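Local coordinates for Mll7089 protein (Mesorhizobium loti, PDB 2OZ8) that is a putative mandelate racemase relative of unproven function, probably a magnesium-dependent hydro-lyase of the enolase superfamily, at residues A[11-16]-A[31-36]; A[50-55]-A[99-104]; A[58-63]-A[357-362]; A[105-110]-A[273-278]. All coordinates share one frame; numbering follows the deposited sequence.

Interaction 1: A[11-16]-A[31-36]; sequences TRFQFA and VNVAAL
Phe15 holds CG in the crowded position between its backbone N and carbonyl carbon (chi1 56°), which folds the ring back over Val31, whose CG1 stands anti to N. Both belong to the antiparallel sheet of the N-terminal domain of the enolase-superfamily fold, where strands 5-17 and 27-40 run side by side. Val31 CB sits over the centre of the Phe15 ring, a CH-pi contact, with CG1 near CZ (3.7 Å) and CG2 reaching CE1. Val33 CG1 touches Phe15 CE2 as well as Phe13 CB. Thr11-Ala35, Phe13-Val33 and Phe15-Val31 are hydrogen-bonded pairs, each bonded in both directions. Phe13 N to Val33 O, at 2.7 Å, lies nearly along the C=O axis, whereas Val33 N approaches Phe13 O from above its carbonyl plane.

The other face, with Arg12, Gln14, Asn32 and Ala34, is polar in part. Arg12 and Gln14 both carry CG anti to N (chi1 -168° and 179°) and run out extended, so the guanidinium grips Gln14 OE1 end-on with NH1 and NH2, the latter at 2.9 Å. The loop carbonyls of Pro58, Leu57 and Arg360 also take Arg12 donors, and Gln14 NE2 is bonded to Leu364 O. A water over one face of the Arg12 guanidinium, near its centre, donates to Phe13 O (2.7 Å) and to Asn32 OD1 (2.6 Å), linking the two strands.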
loop_
_atom_site.group_PDB
_atom_site.type_symbol
_atom_site.label_atom_id
_atom_site.label_comp_id
_atom_site.label_asym_id
_atom_site.label_seq_id
_atom_site.Cartn_x
_atom_site.Cartn_y
_atom_site.Cartn_z
ATOM N N THR A 11 10.000 50.539 -4.395
ATOM C CA THR A 11 10.585 51.159 -5.565
ATOM C C THR A 11 10.479 50.245 -6.763
ATOM O O THR A 11 11.080 49.165 -6.773
ATOM C CB THR A 11 12.050 51.558 -5.335
ATOM O OG1 THR A 11 12.156 52.257 -4.095
ATOM C CG2 THR A 11 12.496 52.468 -6.413
ATOM N N ARG A 12 9.744 50.699 -7.778
ATOM C CA ARG A 12 9.487 49.906 -8.962
ATOM C C ARG A 12 10.571 50.061 -10.041
ATOM O O ARG A 12 10.963 51.177 -10.354
ATOM C CB ARG A 12 8.125 50.275 -9.497
ATOM C CG ARG A 12 7.589 49.363 -10.533
ATOM C CD ARG A 12 6.447 50.014 -11.261
ATOM N NE ARG A 12 5.920 49.164 -12.328
ATOM C CZ ARG A 12 6.454 49.052 -13.541
ATOM N NH1 ARG A 12 7.549 49.744 -13.861
ATOM N NH2 ARG A 12 5.876 48.274 -14.445
ATOM N N PHE A 13 11.033 48.939 -10.595
ATOM C CA PHE A 13 11.954 48.871 -11.738
ATOM C C PHE A 13 11.339 48.069 -12.929
ATOM O O PHE A 13 10.553 47.108 -12.760
ATOM C CB PHE A 13 13.286 48.247 -11.312
ATOM C CG PHE A 13 13.969 48.973 -10.150
ATOM C CD1 PHE A 13 14.760 50.093 -10.371
ATOM C CD2 PHE A 13 13.789 48.550 -8.844
ATOM C CE1 PHE A 13 15.361 50.779 -9.317
ATOM C CE2 PHE A 13 14.387 49.221 -7.786
ATOM C CZ PHE A 13 15.172 50.339 -8.027
ATOM N N GLN A 14 11.674 48.464 -14.144
ATOM C CA GLN A 14 11.194 47.748 -15.320
ATOM C C GLN A 14 12.232 48.084 -16.398
ATOM O O GLN A 14 12.270 49.207 -16.881
ATOM C CB GLN A 14 9.790 48.187 -15.733
ATOM C CG GLN A 14 9.250 47.462 -17.006
ATOM C CD GLN A 14 7.893 48.006 -17.527
ATOM O OE1 GLN A 14 7.245 48.855 -16.914
ATOM N NE2 GLN A 14 7.486 47.519 -18.661
ATOM N N PHE A 15 13.089 47.121 -16.731
ATOM C CA PHE A 15 14.199 47.354 -17.651
ATOM C C PHE A 15 14.504 46.187 -18.582
ATOM O O PHE A 15 14.166 45.055 -18.283
ATOM C CB PHE A 15 15.447 47.754 -16.884
ATOM C CG PHE A 15 15.885 46.765 -15.804
ATOM C CD1 PHE A 15 16.917 45.834 -16.056
ATOM C CD2 PHE A 15 15.334 46.815 -14.507
ATOM C CE1 PHE A 15 17.427 44.981 -15.027
ATOM C CE2 PHE A 15 15.787 45.947 -13.475
ATOM C CZ PHE A 15 16.850 45.024 -13.748
ATOM N N ALA A 16 15.150 46.492 -19.711
ATOM C CA ALA A 16 15.602 45.495 -20.692
ATOM C C ALA A 16 16.753 44.685 -20.137
ATOM O O ALA A 16 17.580 45.200 -19.349
ATOM C CB ALA A 16 16.029 46.167 -22.019
ATOM N N VAL A 31 12.982 42.720 -17.273
ATOM C CA VAL A 31 12.983 42.407 -15.870
ATOM C C VAL A 31 11.944 43.307 -15.230
ATOM O O VAL A 31 11.926 44.507 -15.476
ATOM C CB VAL A 31 14.307 42.733 -15.267
ATOM C CG1 VAL A 31 14.325 42.342 -13.800
ATOM C CG2 VAL A 31 15.420 42.042 -16.039
ATOM N N ASN A 32 11.088 42.728 -14.409
ATOM C CA ASN A 32 10.068 43.470 -13.697
ATOM C C ASN A 32 10.220 43.206 -12.217
ATOM O O ASN A 32 10.035 42.081 -11.794
ATOM C CB ASN A 32 8.714 43.026 -14.193
ATOM C CG ASN A 32 8.279 43.799 -15.432
ATOM O OD1 ASN A 32 7.735 44.891 -15.324
ATOM N ND2 ASN A 32 8.489 43.226 -16.596
ATOM N N VAL A 33 10.631 44.214 -11.437
ATOM C CA VAL A 33 11.049 43.995 -10.049
ATOM C C VAL A 33 10.889 45.268 -9.224
ATOM O O VAL A 33 11.141 46.375 -9.716
ATOM C CB VAL A 33 12.499 43.410 -9.952
ATOM C CG1 VAL A 33 13.575 44.400 -10.439
ATOM C CG2 VAL A 33 12.824 42.943 -8.579
ATOM N N ALA A 34 10.414 45.106 -7.982
ATOM C CA ALA A 34 10.294 46.202 -7.055
ATOM C C ALA A 34 11.006 45.875 -5.731
ATOM O O ALA A 34 10.897 44.753 -5.203
ATOM C CB ALA A 34 8.835 46.555 -6.821
ATOM N N ALA A 35 11.731 46.865 -5.210
ATOM C CA ALA A 35 12.395 46.722 -3.932
ATOM C C ALA A 35 11.378 47.037 -2.870
ATOM O O ALA A 35 10.605 47.961 -3.002
ATOM C CB ALA A 35 13.598 47.644 -3.841
ATOM N N LEU A 36 11.354 46.203 -1.845
ATOM C CA LEU A 36 10.476 46.342 -0.727
ATOM C C LEU A 36 11.408 46.629 0.428
ATOM O O LEU A 36 12.331 45.857 0.705
ATOM C CB LEU A 36 9.706 45.039 -0.493
ATOM C CG LEU A 36 8.989 44.943 0.864
ATOM C CD1 LEU A 36 7.865 45.966 0.952
ATOM C CD2 LEU A 36 8.484 43.516 1.138
HETATM O O HOH W 1 11.992 50.579 -2.009
HETATM O O HOH W 2 8.040 46.228 -13.161
#

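Interaction 2: A[50-55]-A[99-104]; sequences IQTLFN and SLPFHE
The Phe102 ring carries Leu100 CB on one face, offset toward the rim, and receives Ile50 CD1 at its edge, in plane. That methyl meets CD1 of the ring at 3.7 Å, the two side chains crossing obliquely, while Phe67 of helix 60-70 makes an edge-to-face contact with the same ring. Ile50 turns CG1 beside its backbone N (chi1 -59°), and its other branch, CG2, lies 3.5 Å from Pro101 O. Pro101 is the centre of an inverse gamma turn, closed by a weak bond from Phe102 N to Leu100 O, in the segment leading into helix 103-118. This turn packs against the end part of strand 45-52 of the N-terminal antiparallel sheet. Pro101 CG lies 3.6 Å from Gln51 O and 3.8 Å from Thr52 CG2, the Thr52 and Pro101 side chains crossing at about a right angle. Thr52 places OG1 in the crowded position between N and the carbonyl carbon (chi1 59°), from where it donates to Asn55 O, nearly along the C=O axis. An alanine here removes CG2 and OG1, and would probably loosen the packing on Pro101 and the turn that the hydroxyl bond holds to the strand. At the end of that turn, Asn55 packs on His69 of a second subunit.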
loop_
_atom_site.group_PDB
_atom_site.type_symbol
_atom_site.label_atom_id
_atom_site.label_comp_id
_atom_site.label_asym_id
_atom_site.label_seq_id
_atom_site.Cartn_x
_atom_site.Cartn_y
_atom_site.Cartn_z
ATOM N N ILE A 50 10.402 41.990 -5.166
ATOM C CA ILE A 50 9.126 41.498 -5.639
ATOM C C ILE A 50 9.318 41.371 -7.123
ATOM O O ILE A 50 9.337 42.347 -7.823
ATOM C CB ILE A 50 7.986 42.501 -5.293
ATOM C CG1 ILE A 50 7.900 42.726 -3.791
ATOM C CG2 ILE A 50 6.681 42.067 -5.866
ATOM C CD1 ILE A 50 7.254 44.053 -3.413
ATOM N N GLN A 51 9.513 40.156 -7.608
ATOM C CA GLN A 51 9.767 39.975 -9.007
ATOM C C GLN A 51 8.567 39.334 -9.695
ATOM O O GLN A 51 7.964 38.433 -9.164
ATOM C CB GLN A 51 11.038 39.175 -9.203
ATOM C CG GLN A 51 11.455 39.128 -10.683
ATOM C CD GLN A 51 12.675 38.313 -10.935
ATOM O OE1 GLN A 51 13.107 37.538 -10.073
ATOM N NE2 GLN A 51 13.243 38.464 -12.153
ATOM N N THR A 52 8.160 39.861 -10.843
ATOM C CA THR A 52 7.194 39.131 -11.662
ATOM C C THR A 52 7.878 38.602 -12.898
ATOM O O THR A 52 8.754 39.243 -13.474
ATOM C CB THR A 52 5.904 39.890 -12.033
ATOM O OG1 THR A 52 6.206 41.087 -12.757
ATOM C CG2 THR A 52 5.034 40.196 -10.796
ATOM N N LEU A 53 7.486 37.388 -13.263
ATOM C CA LEU A 53 8.200 36.637 -14.284
ATOM C C LEU A 53 7.545 36.673 -15.656
ATOM O O LEU A 53 8.246 36.662 -16.651
ATOM C CB LEU A 53 8.477 35.201 -13.811
ATOM C CG LEU A 53 9.367 35.039 -12.556
ATOM C CD1 LEU A 53 9.423 33.557 -12.142
ATOM C CD2 LEU A 53 10.806 35.620 -12.734
ATOM N N PHE A 54 6.222 36.769 -15.721
ATOM C CA PHE A 54 5.556 36.692 -17.012
ATOM C C PHE A 54 4.890 38.005 -17.373
ATOM O O PHE A 54 4.854 38.377 -18.546
ATOM C CB PHE A 54 4.525 35.542 -17.052
ATOM C CG PHE A 54 4.947 34.306 -16.278
ATOM C CD1 PHE A 54 6.037 33.531 -16.698
ATOM C CD2 PHE A 54 4.256 33.925 -15.110
ATOM C CE1 PHE A 54 6.437 32.392 -15.972
ATOM C CE2 PHE A 54 4.643 32.787 -14.376
ATOM C CZ PHE A 54 5.742 32.018 -14.820
ATOM N N ASN A 55 4.343 38.686 -16.367
ATOM C CA ASN A 55 3.690 39.976 -16.531
ATOM C C ASN A 55 4.503 41.119 -15.880
ATOM O O ASN A 55 5.207 40.897 -14.886
ATOM C CB ASN A 55 2.284 39.904 -15.920
ATOM C CG ASN A 55 1.218 39.465 -16.943
ATOM O OD1 ASN A 55 1.350 38.431 -17.620
ATOM N ND2 ASN A 55 0.149 40.284 -17.075
ATOM N N SER A 99 -2.569 39.512 -4.022
ATOM C CA SER A 99 -2.811 39.970 -5.376
ATOM C C SER A 99 -1.535 40.103 -6.229
ATOM O O SER A 99 -1.623 40.188 -7.468
ATOM C CB SER A 99 -3.547 41.301 -5.374
ATOM O OG SER A 99 -3.618 41.731 -6.723
ATOM N N LEU A 100 -0.377 40.157 -5.550
ATOM C CA LEU A 100 0.938 40.314 -6.153
ATOM C C LEU A 100 1.869 39.393 -5.393
ATOM O O LEU A 100 1.606 39.094 -4.235
ATOM C CB LEU A 100 1.407 41.772 -6.009
ATOM C CG LEU A 100 0.817 42.816 -6.984
ATOM C CD1 LEU A 100 0.930 44.227 -6.437
ATOM C CD2 LEU A 100 1.502 42.729 -8.335
ATOM N N PRO A 101 2.965 38.932 -6.024
ATOM C CA PRO A 101 3.852 38.024 -5.284
ATOM C C PRO A 101 4.762 38.687 -4.185
ATOM O O PRO A 101 5.947 38.987 -4.441
ATOM C CB PRO A 101 4.686 37.383 -6.394
ATOM C CG PRO A 101 4.752 38.422 -7.490
ATOM C CD PRO A 101 3.440 39.175 -7.400
ATOM N N PHE A 102 4.210 38.837 -2.977
ATOM C CA PHE A 102 4.900 39.419 -1.816
ATOM C C PHE A 102 5.573 38.405 -0.837
ATOM O O PHE A 102 6.421 38.761 0.012
ATOM C CB PHE A 102 3.887 40.235 -0.987
ATOM C CG PHE A 102 3.299 41.425 -1.709
ATOM C CD1 PHE A 102 4.113 42.367 -2.327
ATOM C CD2 PHE A 102 1.925 41.633 -1.717
ATOM C CE1 PHE A 102 3.571 43.481 -2.932
ATOM C CE2 PHE A 102 1.377 42.750 -2.317
ATOM C CZ PHE A 102 2.194 43.665 -2.938
ATOM N N HIS A 103 5.171 37.149 -0.936
ATOM C CA HIS A 103 5.582 36.150 0.030
ATOM C C HIS A 103 7.131 36.090 0.199
ATOM O O HIS A 103 7.620 36.300 1.310
ATOM C CB HIS A 103 4.921 34.800 -0.324
ATOM C CG HIS A 103 5.257 33.696 0.602
ATOM N ND1 HIS A 103 4.709 33.595 1.863
ATOM C CD2 HIS A 103 6.079 32.628 0.459
ATOM C CE1 HIS A 103 5.175 32.510 2.460
ATOM N NE2 HIS A 103 6.016 31.908 1.633
ATOM N N GLU A 104 7.873 35.880 -0.894
ATOM C CA GLU A 104 9.331 35.807 -0.834
ATOM C C GLU A 104 10.001 37.098 -0.302
ATOM O O GLU A 104 10.794 37.036 0.630
ATOM C CB GLU A 104 9.908 35.400 -2.204
ATOM C CG GLU A 104 11.440 35.432 -2.318
ATOM C CD GLU A 104 11.974 34.657 -3.550
ATOM O OE1 GLU A 104 11.159 34.113 -4.361
ATOM O OE2 GLU A 104 13.236 34.588 -3.703
#

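Interaction 3: A[58-63]-A[357-362]; sequences PDQQEI and EWSRPR
Gln60 N donates to Pro361 O at 2.7 Å, on a lone pair in the carbonyl plane, and so joins the first turn of helix 60-70 to the loop that follows helix 352-357. In this way the C-terminal tail packs on the N-terminal domain of the enolase-superfamily fold, at the protein surface. Asp59 occupies the N-cap position, although its side chain makes no capping bond. Its CG stands beside the backbone N (chi1 -69°), which carries OD1 toward Arg362 instead. There NH1 of Arg362 forms a salt bridge with Asp59 OD1 at 3.0 Å; as a hydrogen bond it is weak, since the N-H is poorly aligned. The oxygen comes to the edge of the guanidinium, and the carboxylate and guanidinium planes are 69° apart. Arg362 leads its chain out with CG anti to N and then bends at chi2 (97°), which returns the guanidinium to the aspartate. Asp59 OD1 also accepts from the backbone N of Arg363, so one oxygen serves both neighbouring arginines.

Gln60 lies alongside Pro361, the two CB atoms 4.0 Å apart. Its extended chain carries OE1 past the proline ring to accept from the backbone N of Arg12 on strand 5-17. In a second shell, Glu62 makes a salt bridge with Arg363 of a second subunit, placing this helix start near the subunit interface. Along the tail, Arg360 NH1 donates back to Ser359 O (2.9 Å) from above its carbonyl plane, and to Glu357 O at 3.2 Å on a lone pair.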
loop_
_atom_site.group_PDB
_atom_site.type_symbol
_atom_site.label_atom_id
_atom_site.label_comp_id
_atom_site.label_asym_id
_atom_site.label_seq_id
_atom_site.Cartn_x
_atom_site.Cartn_y
_atom_site.Cartn_z
ATOM N N PRO A 58 2.349 46.175 -11.774
ATOM C CA PRO A 58 1.564 47.387 -11.949
ATOM C C PRO A 58 2.375 48.629 -11.490
ATOM O O PRO A 58 3.572 48.501 -11.133
ATOM C CB PRO A 58 0.335 47.148 -11.056
ATOM C CG PRO A 58 0.780 46.182 -10.037
ATOM C CD PRO A 58 1.830 45.319 -10.700
ATOM N N ASP A 59 1.738 49.806 -11.505
ATOM C CA ASP A 59 2.403 51.059 -11.091
ATOM C C ASP A 59 2.874 51.008 -9.644
ATOM O O ASP A 59 2.243 50.364 -8.816
ATOM C CB ASP A 59 1.451 52.229 -11.240
ATOM C CG ASP A 59 1.141 52.545 -12.665
ATOM O OD1 ASP A 59 1.875 52.119 -13.588
ATOM O OD2 ASP A 59 0.127 53.233 -12.867
ATOM N N GLN A 60 3.972 51.684 -9.355
ATOM C CA GLN A 60 4.498 51.783 -8.004
ATOM C C GLN A 60 3.325 51.976 -7.058
ATOM O O GLN A 60 3.252 51.309 -6.048
ATOM C CB GLN A 60 5.472 52.973 -7.893
ATOM C CG GLN A 60 6.512 52.938 -6.774
ATOM C CD GLN A 60 7.823 53.752 -7.122
ATOM O OE1 GLN A 60 8.667 53.379 -8.033
ATOM N NE2 GLN A 60 8.012 54.858 -6.369
ATOM N N GLN A 61 2.395 52.858 -7.412
ATOM C CA GLN A 61 1.276 53.204 -6.561
ATOM C C GLN A 61 0.292 52.020 -6.347
ATOM O O GLN A 61 -0.282 51.865 -5.262
ATOM C CB GLN A 61 0.552 54.464 -7.112
ATOM C CG GLN A 61 -0.458 55.132 -6.133
ATOM C CD GLN A 61 -1.310 56.268 -6.776
ATOM O OE1 GLN A 61 -0.824 57.377 -7.061
ATOM N NE2 GLN A 61 -2.590 55.997 -6.956
ATOM N N GLU A 62 0.071 51.223 -7.396
ATOM C CA GLU A 62 -0.778 50.061 -7.286
ATOM C C GLU A 62 -0.107 49.050 -6.298
ATOM O O GLU A 62 -0.768 48.550 -5.385
ATOM C CB GLU A 62 -1.068 49.483 -8.677
ATOM C CG GLU A 62 -2.164 48.405 -8.776
ATOM C CD GLU A 62 -3.496 48.705 -7.997
ATOM O OE1 GLU A 62 -3.891 49.895 -7.738
ATOM O OE2 GLU A 62 -4.151 47.707 -7.630
ATOM N N ILE A 63 1.204 48.826 -6.444
ATOM C CA ILE A 63 1.978 47.969 -5.550
ATOM C C ILE A 63 1.870 48.429 -4.068
ATOM O O ILE A 63 1.617 47.616 -3.152
ATOM C CB ILE A 63 3.460 47.919 -5.985
ATOM C CG1 ILE A 63 3.593 47.466 -7.449
ATOM C CG2 ILE A 63 4.246 46.967 -5.098
ATOM C CD1 ILE A 63 5.025 47.484 -8.030
ATOM N N GLU A 357 18.344 56.895 -11.106
ATOM C CA GLU A 357 18.421 56.667 -12.554
ATOM C C GLU A 357 17.379 55.678 -13.024
ATOM O O GLU A 357 16.748 55.896 -14.067
ATOM C CB GLU A 357 19.840 56.222 -12.976
ATOM C CG GLU A 357 20.904 57.342 -12.757
ATOM C CD GLU A 357 22.372 56.884 -12.947
ATOM O OE1 GLU A 357 22.621 55.650 -13.144
ATOM O OE2 GLU A 357 23.269 57.784 -12.904
ATOM N N TRP A 358 17.154 54.616 -12.245
ATOM C CA TRP A 358 16.413 53.455 -12.763
ATOM C C TRP A 358 14.974 53.270 -12.284
ATOM O O TRP A 358 14.248 52.385 -12.790
ATOM C CB TRP A 358 17.234 52.171 -12.621
ATOM C CG TRP A 358 18.461 52.150 -13.515
ATOM C CD1 TRP A 358 19.775 52.335 -13.128
ATOM C CD2 TRP A 358 18.493 51.933 -14.940
ATOM N NE1 TRP A 358 20.608 52.246 -14.228
ATOM C CE2 TRP A 358 19.852 51.999 -15.345
ATOM C CE3 TRP A 358 17.507 51.661 -15.910
ATOM C CZ2 TRP A 358 20.242 51.804 -16.662
ATOM C CZ3 TRP A 358 17.885 51.479 -17.214
ATOM C CH2 TRP A 358 19.238 51.562 -17.588
ATOM N N SER A 359 14.530 54.092 -11.335
ATOM C CA SER A 359 13.151 53.949 -10.827
ATOM C C SER A 359 12.161 54.122 -11.978
ATOM O O SER A 359 12.354 55.007 -12.820
ATOM C CB SER A 359 12.890 54.969 -9.727
ATOM O OG SER A 359 11.540 54.947 -9.265
ATOM N N ARG A 360 11.148 53.264 -12.067
ATOM C CA ARG A 360 10.060 53.447 -13.095
ATOM C C ARG A 360 8.692 53.213 -12.482
ATOM O O ARG A 360 8.161 52.112 -12.569
ATOM C CB ARG A 360 10.154 52.498 -14.320
ATOM C CG ARG A 360 11.454 52.383 -15.084
ATOM C CD ARG A 360 11.710 53.573 -15.940
ATOM N NE ARG A 360 13.057 53.527 -16.516
ATOM C CZ ARG A 360 14.055 54.357 -16.199
ATOM N NH1 ARG A 360 13.891 55.316 -15.293
ATOM N NH2 ARG A 360 15.234 54.205 -16.793
ATOM N N PRO A 361 8.090 54.262 -11.916
ATOM C CA PRO A 361 6.837 54.151 -11.144
ATOM C C PRO A 361 5.660 53.713 -12.004
ATOM O O PRO A 361 4.663 53.182 -11.492
ATOM C CB PRO A 361 6.600 55.606 -10.667
ATOM C CG PRO A 361 7.935 56.278 -10.807
ATOM C CD PRO A 361 8.578 55.662 -11.986
ATOM N N ARG A 362 5.770 53.974 -13.295
ATOM C CA ARG A 362 4.632 53.859 -14.199
ATOM C C ARG A 362 4.944 52.749 -15.185
ATOM O O ARG A 362 6.074 52.696 -15.739
ATOM C CB ARG A 362 4.376 55.207 -14.884
ATOM C CG ARG A 362 3.458 55.183 -16.140
ATOM C CD ARG A 362 2.013 55.536 -15.812
ATOM N NE ARG A 362 1.124 55.098 -16.886
ATOM C CZ ARG A 362 0.842 53.823 -17.163
ATOM N NH1 ARG A 362 1.359 52.840 -16.432
ATOM N NH2 ARG A 362 0.024 53.522 -18.163
#

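Interaction 4: A[105-110]-A[273-278]; sequences AVQVAL and HGQVTD
Gln107 OE1 is gripped by one clear hydrogen bond, from the backbone N of Asp278 at 3.2 Å, and the N of Thr277 lies 2.9 Å from the same oxygen. The Asp278 N-H points almost straight at OE1 (166°) but comes from above the amide's carbonyl plane. The NE2 end of the amide gives a nearly linear bond (175°) to Asp278 OD1 at 2.8 Å. Asp278 OD1 lies in the Gln107 amide plane, whereas NE2 meets it from above the carboxylate plane; the two planes are nearly perpendicular. Gln107 CG sits beside its own backbone N (chi1 -68°) and the rest of the chain is extended, spanning from helix 103-118 to the start of helix 276-289. This second helix follows barrel strand 269-272 of the C-terminal barrel, so the contact joins that barrel to the N-terminal domain. One residue on, Val108 CG2 lies 3.4 Å from Gly274 O and 4.0 Å from Val276 CG2. Asp278 OD2 bonds to His103 NE2, and Thr277 OG1 to Trp111 NE1, both from helix 103-118. An alanine in place of Gln107 removes both side-chain hydrogen bonds to Asp278 and would probably loosen the domain junction. With its carbonyl oxygen accepting from the Asp278 N-H in the first turn of a helix and its NH2 facing a carboxylate, the amide probably has its orientation fixed by this polarity.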
loop_
_atom_site.group_PDB
_atom_site.type_symbol
_atom_site.label_atom_id
_atom_site.label_comp_id
_atom_site.label_asym_id
_atom_site.label_seq_id
_atom_site.Cartn_x
_atom_site.Cartn_y
_atom_site.Cartn_z
ATOM N N ALA A 105 9.656 38.242 -0.898
ATOM C CA ALA A 105 10.202 39.580 -0.568
ATOM C C ALA A 105 10.048 39.915 0.910
ATOM O O ALA A 105 10.988 40.403 1.574
ATOM C CB ALA A 105 9.497 40.671 -1.435
ATOM N N VAL A 106 8.861 39.648 1.425
ATOM C CA VAL A 106 8.602 39.857 2.840
ATOM C C VAL A 106 9.550 39.041 3.681
ATOM O O VAL A 106 10.111 39.582 4.624
ATOM C CB VAL A 106 7.111 39.597 3.244
ATOM C CG1 VAL A 106 6.899 39.831 4.734
ATOM C CG2 VAL A 106 6.196 40.517 2.484
ATOM N N GLN A 107 9.758 37.769 3.354
ATOM C CA GLN A 107 10.621 36.899 4.194
ATOM C C GLN A 107 12.092 37.342 4.123
ATOM O O GLN A 107 12.794 37.349 5.122
ATOM C CB GLN A 107 10.477 35.396 3.837
ATOM C CG GLN A 107 9.083 34.743 4.179
ATOM C CD GLN A 107 9.008 33.177 3.957
ATOM O OE1 GLN A 107 9.972 32.518 3.553
ATOM N NE2 GLN A 107 7.862 32.605 4.254
ATOM N N VAL A 108 12.539 37.707 2.941
ATOM C CA VAL A 108 13.875 38.231 2.750
ATOM C C VAL A 108 14.095 39.566 3.488
ATOM O O VAL A 108 15.087 39.724 4.186
ATOM C CB VAL A 108 14.202 38.385 1.232
ATOM C CG1 VAL A 108 15.598 38.953 1.028
ATOM C CG2 VAL A 108 14.064 37.063 0.562
ATOM N N ALA A 109 13.157 40.496 3.352
ATOM C CA ALA A 109 13.242 41.778 4.061
ATOM C C ALA A 109 13.144 41.620 5.582
ATOM O O ALA A 109 13.958 42.189 6.308
ATOM C CB ALA A 109 12.198 42.718 3.572
ATOM N N LEU A 110 12.188 40.823 6.062
ATOM C CA LEU A 110 12.087 40.520 7.519
ATOM C C LEU A 110 13.358 39.927 8.132
ATOM O O LEU A 110 13.823 40.420 9.169
ATOM C CB LEU A 110 10.883 39.621 7.840
ATOM C CG LEU A 110 9.504 40.242 7.716
ATOM C CD1 LEU A 110 8.462 39.226 8.064
ATOM C CD2 LEU A 110 9.428 41.537 8.621
ATOM N N HIS A 273 14.107 28.039 -3.704
ATOM C CA HIS A 273 14.514 29.419 -3.992
ATOM C C HIS A 273 14.758 30.203 -2.722
ATOM O O HIS A 273 15.377 29.685 -1.834
ATOM C CB HIS A 273 13.530 30.087 -4.970
ATOM C CG HIS A 273 13.694 29.574 -6.365
ATOM N ND1 HIS A 273 14.613 30.103 -7.249
ATOM C CD2 HIS A 273 13.123 28.522 -7.003
ATOM C CE1 HIS A 273 14.577 29.422 -8.379
ATOM N NE2 HIS A 273 13.674 28.466 -8.263
ATOM N N GLY A 274 14.282 31.441 -2.629
ATOM C CA GLY A 274 14.680 32.360 -1.568
ATOM C C GLY A 274 13.649 32.704 -0.510
ATOM O O GLY A 274 13.831 33.688 0.189
ATOM N N GLN A 275 12.582 31.895 -0.359
ATOM C CA GLN A 275 11.647 32.134 0.705
ATOM C C GLN A 275 12.317 31.753 1.998
ATOM O O GLN A 275 12.173 30.629 2.475
ATOM C CB GLN A 275 10.363 31.337 0.514
ATOM C CG GLN A 275 9.615 31.676 -0.748
ATOM C CD GLN A 275 10.197 30.979 -1.971
ATOM O OE1 GLN A 275 11.221 30.252 -1.887
ATOM N NE2 GLN A 275 9.571 31.216 -3.122
ATOM N N VAL A 276 13.030 32.687 2.595
ATOM C CA VAL A 276 13.925 32.339 3.706
ATOM C C VAL A 276 13.314 31.439 4.744
ATOM O O VAL A 276 13.900 30.422 5.047
ATOM C CB VAL A 276 14.549 33.546 4.437
ATOM C CG1 VAL A 276 15.551 33.039 5.515
ATOM C CG2 VAL A 276 15.170 34.488 3.472
ATOM N N THR A 277 12.175 31.815 5.306
ATOM C CA THR A 277 11.556 31.021 6.349
ATOM C C THR A 277 11.075 29.651 5.855
ATOM O O THR A 277 11.283 28.647 6.540
ATOM C CB THR A 277 10.329 31.754 6.996
ATOM O OG1 THR A 277 10.690 33.099 7.371
ATOM C CG2 THR A 277 9.808 30.963 8.238
ATOM N N ASP A 278 10.441 29.592 4.688
ATOM C CA ASP A 278 10.025 28.287 4.129
ATOM C C ASP A 278 11.229 27.366 3.897
ATOM O O ASP A 278 11.134 26.165 4.162
ATOM C CB ASP A 278 9.271 28.405 2.808
ATOM C CG ASP A 278 8.093 29.348 2.861
ATOM O OD1 ASP A 278 7.714 29.799 3.962
ATOM O OD2 ASP A 278 7.532 29.647 1.768
#

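From the N terminus, interaction 1 closes first, pairing strands 5-17 and 27-40 around a short loop that includes strand 20-22. Strand 45-52 then adds to the same sheet, and interaction 2 brings it against the lead-in to helix 103-118. Interaction 3 opens at 58-63, before interaction 2 has closed, so the two cross; it closes only at 357-362, bringing the tail back to the N-terminal domain beside strand 5-17. Interaction 4 lies wholly within that long span, tying helix 103-118 to the barrel helix 276-289. Interactions 2 and 4 share helix 103-118, and interaction 1 touches each of the others. Interactions 3 and 4 remain apart, about 9 Å between nearest atoms.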